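Local coordinates for acyl-CoA Binding Protein (PDB 3FP5) that probably binds long-chain acyl-CoA esters and so helps to carry and buffer them in fatty acid metabolism, at residues Y37-T42 and D63-V68. Residues are numbered along the deposited sequence; the frame is centred on the assembly and turned at random.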
ATOM      1  N   TYR A  37      -1.883   2.869   4.326  1.00 10.96           N
ATOM      2  CA  TYR A  37      -3.036   1.975   4.246  1.00  9.77           C
ATOM      3  C   TYR A  37      -2.712   0.557   4.709  1.00 11.41           C
ATOM      4  O   TYR A  37      -3.594  -0.153   5.199  1.00 12.05           O
ATOM      5  CB  TYR A  37      -3.697   2.008   2.861  1.00 15.11           C
ATOM      6  CG  TYR A  37      -4.491   3.278   2.667  1.00 10.64           C
ATOM      7  CD1 TYR A  37      -5.558   3.585   3.513  1.00  9.39           C
ATOM      8  CD2 TYR A  37      -4.158   4.191   1.667  1.00 13.92           C
ATOM      9  CE1 TYR A  37      -6.287   4.743   3.348  1.00 11.43           C
ATOM     10  CE2 TYR A  37      -4.875   5.369   1.511  1.00 16.00           C
ATOM     11  CZ  TYR A  37      -5.943   5.637   2.361  1.00 15.50           C
ATOM     12  OH  TYR A  37      -6.672   6.797   2.224  1.00 16.35           O
ATOM     13  N   PHE A  38      -1.452   0.137   4.564  1.00 12.10           N
ATOM     14  CA  PHE A  38      -1.055  -1.136   5.137  1.00 10.49           C
ATOM     15  C   PHE A  38      -1.259  -1.144   6.658  1.00 10.54           C
ATOM     16  O   PHE A  38      -1.857  -2.067   7.198  1.00 10.86           O
ATOM     17  CB  PHE A  38       0.389  -1.499   4.795  1.00 11.10           C
ATOM     18  CG  PHE A  38       0.857  -2.742   5.496  1.00 11.21           C
ATOM     19  CD1 PHE A  38       0.545  -3.999   4.990  1.00 12.96           C
ATOM     20  CD2 PHE A  38       1.582  -2.657   6.678  1.00 14.69           C
ATOM     21  CE1 PHE A  38       0.968  -5.149   5.641  1.00 15.72           C
ATOM     22  CE2 PHE A  38       2.002  -3.802   7.337  1.00 17.79           C
ATOM     23  CZ  PHE A  38       1.697  -5.050   6.824  1.00 15.27           C
ATOM     24  N   LYS A  39      -0.758  -0.114   7.337  1.00 12.42           N
ATOM     25  CA  LYS A  39      -0.946  -0.017   8.778  1.00 15.34           C
ATOM     26  C   LYS A  39      -2.427   0.094   9.125  1.00 12.23           C
ATOM     27  O   LYS A  39      -2.918  -0.604  10.008  1.00 12.87           O
ATOM     28  CB  LYS A  39      -0.162   1.167   9.342  1.00 12.66           C
ATOM     29  CG  LYS A  39       1.314   1.075   9.057  1.00 12.43           C
ATOM     30  CD  LYS A  39       1.914  -0.160   9.719  1.00 14.26           C
ATOM     31  CE  LYS A  39       1.892  -0.033  11.230  1.00 18.84           C
ATOM     32  NZ  LYS A  39       2.771  -1.070  11.864  1.00 22.55           N
ATOM     33  N   GLN A  40      -3.143   0.950   8.406  1.00 10.36           N
ATOM     34  CA  GLN A  40      -4.559   1.185   8.700  1.00 11.14           C
ATOM     35  C   GLN A  40      -5.398  -0.084   8.491  1.00 13.33           C
ATOM     36  O   GLN A  40      -6.405  -0.308   9.179  1.00 15.45           O
ATOM     37  CB  GLN A  40      -5.087   2.338   7.846  1.00 11.85           C
ATOM     38  CG  GLN A  40      -6.440   2.890   8.303  1.00 11.25           C
ATOM     39  CD  GLN A  40      -6.386   3.602   9.658  1.00 11.05           C
ATOM     40  OE1 GLN A  40      -5.311   4.028  10.096  1.00 11.26           O
ATOM     41  NE2 GLN A  40      -7.528   3.727  10.320  1.00 12.69           N
ATOM     42  N   ALA A  41      -4.979  -0.917   7.538  1.00  9.51           N
ATOM     43  CA  ALA A  41      -5.716  -2.144   7.213  1.00 13.59           C
ATOM     44  C   ALA A  41      -5.458  -3.275   8.201  1.00 14.36           C
ATOM     45  O   ALA A  41      -6.269  -4.190   8.334  1.00 17.41           O
ATOM     46  CB  ALA A  41      -5.373  -2.620   5.789  1.00 12.73           C
ATOM     47  N   THR A  42      -4.313  -3.224   8.869  1.00 13.59           N
ATOM     48  CA  THR A  42      -3.892  -4.330   9.708  1.00 15.32           C
ATOM     49  C   THR A  42      -3.967  -3.960  11.187  1.00 18.33           C
ATOM     50  O   THR A  42      -4.666  -4.613  11.958  1.00 30.65           O
ATOM     51  CB  THR A  42      -2.473  -4.810   9.322  1.00 17.15           C
ATOM     52  OG1 THR A  42      -1.560  -3.703   9.351  1.00 18.30           O
ATOM     53  CG2 THR A  42      -2.492  -5.422   7.914  1.00 16.77           C
ATOM     54  N   ASP A  63       3.407  10.303  10.087  1.00 14.26           N
ATOM     55  CA  ASP A  63       2.521  11.341   9.556  1.00 13.83           C
ATOM     56  C   ASP A  63       1.520  10.765   8.548  1.00 13.97           C
ATOM     57  O   ASP A  63       0.329  11.089   8.597  1.00 16.75           O
ATOM     58  CB  ASP A  63       3.344  12.454   8.905  1.00 17.90           C
ATOM     59  CG  ASP A  63       4.058  13.317   9.929  1.00 19.67           C
ATOM     60  OD1 ASP A  63       3.709  13.232  11.124  1.00 17.44           O
ATOM     61  OD2 ASP A  63       4.977  14.069   9.537  1.00 23.00           O
ATOM     62  N   ALA A  64       2.004   9.915   7.651  1.00 12.58           N
ATOM     63  CA  ALA A  64       1.127   9.288   6.653  1.00 16.95           C
ATOM     64  C   ALA A  64       0.042   8.449   7.317  1.00 14.48           C
ATOM     65  O   ALA A  64      -1.145   8.598   7.018  1.00 11.80           O
ATOM     66  CB  ALA A  64       1.931   8.438   5.679  1.00 15.90           C
ATOM     67  N   TRP A  65       0.457   7.575   8.228  1.00 12.89           N
ATOM     68  CA  TRP A  65      -0.473   6.754   8.989  1.00 11.24           C
ATOM     69  C   TRP A  65      -1.493   7.610   9.756  1.00 12.01           C
ATOM     70  O   TRP A  65      -2.701   7.353   9.692  1.00 12.48           O
ATOM     71  CB  TRP A  65       0.305   5.826   9.935  1.00 10.90           C
ATOM     72  CG  TRP A  65      -0.526   4.776  10.592  1.00  9.10           C
ATOM     73  CD1 TRP A  65      -1.814   4.434  10.295  1.00 12.00           C
ATOM     74  CD2 TRP A  65      -0.118   3.910  11.654  1.00 12.88           C
ATOM     75  NE1 TRP A  65      -2.235   3.409  11.116  1.00 11.96           N
ATOM     76  CE2 TRP A  65      -1.211   3.071  11.961  1.00 12.23           C
ATOM     77  CE3 TRP A  65       1.064   3.764  12.381  1.00 13.60           C
ATOM     78  CZ2 TRP A  65      -1.152   2.096  12.958  1.00 13.27           C
ATOM     79  CZ3 TRP A  65       1.119   2.794  13.375  1.00 14.32           C
ATOM     80  CH2 TRP A  65       0.020   1.977  13.654  1.00 13.29           C
ATOM     81  N   LYS A  66      -1.014   8.630  10.469  1.00 12.08           N
ATOM     82  CA  LYS A  66      -1.894   9.521  11.222  1.00 13.21           C
ATOM     83  C   LYS A  66      -2.934  10.156  10.291  1.00 13.37           C
ATOM     84  O   LYS A  66      -4.094  10.319  10.665  1.00 14.28           O
ATOM     85  CB  LYS A  66      -1.069  10.599  11.952  1.00 11.68           C
ATOM     86  CG  LYS A  66      -1.909  11.680  12.640  1.00 14.95           C
ATOM     87  CD  LYS A  66      -2.707  11.117  13.802  1.00 18.43           C
ATOM     88  CE  LYS A  66      -3.340  12.222  14.650  1.00 19.67           C
ATOM     89  NZ  LYS A  66      -3.891  11.637  15.892  1.00 20.56           N
ATOM     90  N   SER A  67      -2.528  10.463   9.062  1.00 12.22           N
ATOM     91  CA  SER A  67      -3.414  11.155   8.119  1.00 14.90           C
ATOM     92  C   SER A  67      -4.631  10.332   7.677  1.00 14.12           C
ATOM     93  O   SER A  67      -5.587  10.883   7.120  1.00 20.15           O
ATOM     94  CB  SER A  67      -2.633  11.662   6.903  1.00 13.34           C
ATOM     95  OG  SER A  67      -2.354  10.620   5.983  1.00 13.79           O
ATOM     96  N   VAL A  68      -4.602   9.025   7.915  1.00 12.55           N
ATOM     97  CA  VAL A  68      -5.744   8.183   7.567  1.00 12.34           C
ATOM     98  C   VAL A  68      -6.478   7.641   8.793  1.00 12.53           C
ATOM     99  O   VAL A  68      -7.270   6.699   8.697  1.00 11.96           O
ATOM    100  CB  VAL A  68      -5.379   7.054   6.573  1.00 13.07           C
ATOM    101  CG1 VAL A  68      -4.924   7.658   5.262  1.00 15.08           C
ATOM    102  CG2 VAL A  68      -4.301   6.117   7.147  1.00 11.56           C
TER
HETATM  103  O   HOH W   1      -4.297   6.146  11.704  1.00 12.44           O
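W65 lays one face of its indole over the aliphatic chain of K39. The lysine CB stands 3.4 Å from the centroid of the five-membered ring, 12° off its normal, a CH-pi contact. Bends at chi2 and chi3 (-62° and -67°) curl the rest of the chain back along the ring, and K39 CE settles 3.6 Å from W65 CZ3 over the six-membered half. At the indole edge Q40 OE1 lies near the ring plane, 3.3 Å from W65 NE1, but the bond is bent and weak; the stronger acceptor for that N-H is the carbonyl of G44. Q40 OE1 also takes a hydrogen bond from a water, 2.8 Å away, that donates to W65 O as well, and Q40 NE2 is held by T71 O and D45 OD1, so both ends of this buried amide are satisfied. A leucine in place of W65 would probably leave the K39 methylenes without their flat cover and G44 O without its indole donor.

V68 packs against Q40 and Y37. Its CG2 packs 3.9 Å from Q40 CB, while CG1 meets the end of the Y37 ring obliquely, 3.6 Å from Y37 OH. Q40 CD passes 3.4 Å from V68 O, which accepts a bond from T71 OG1.

The contact thus joins the C-terminal part of helix 28-42 to helix 56-66 and the turn that follows it, where V68 sits, within the all-helical acyl-CoA-binding fold. V43 and V46 of the connecting loop also touch the indole, and Y37 reaches on to A76 and K79 of helix 73-91.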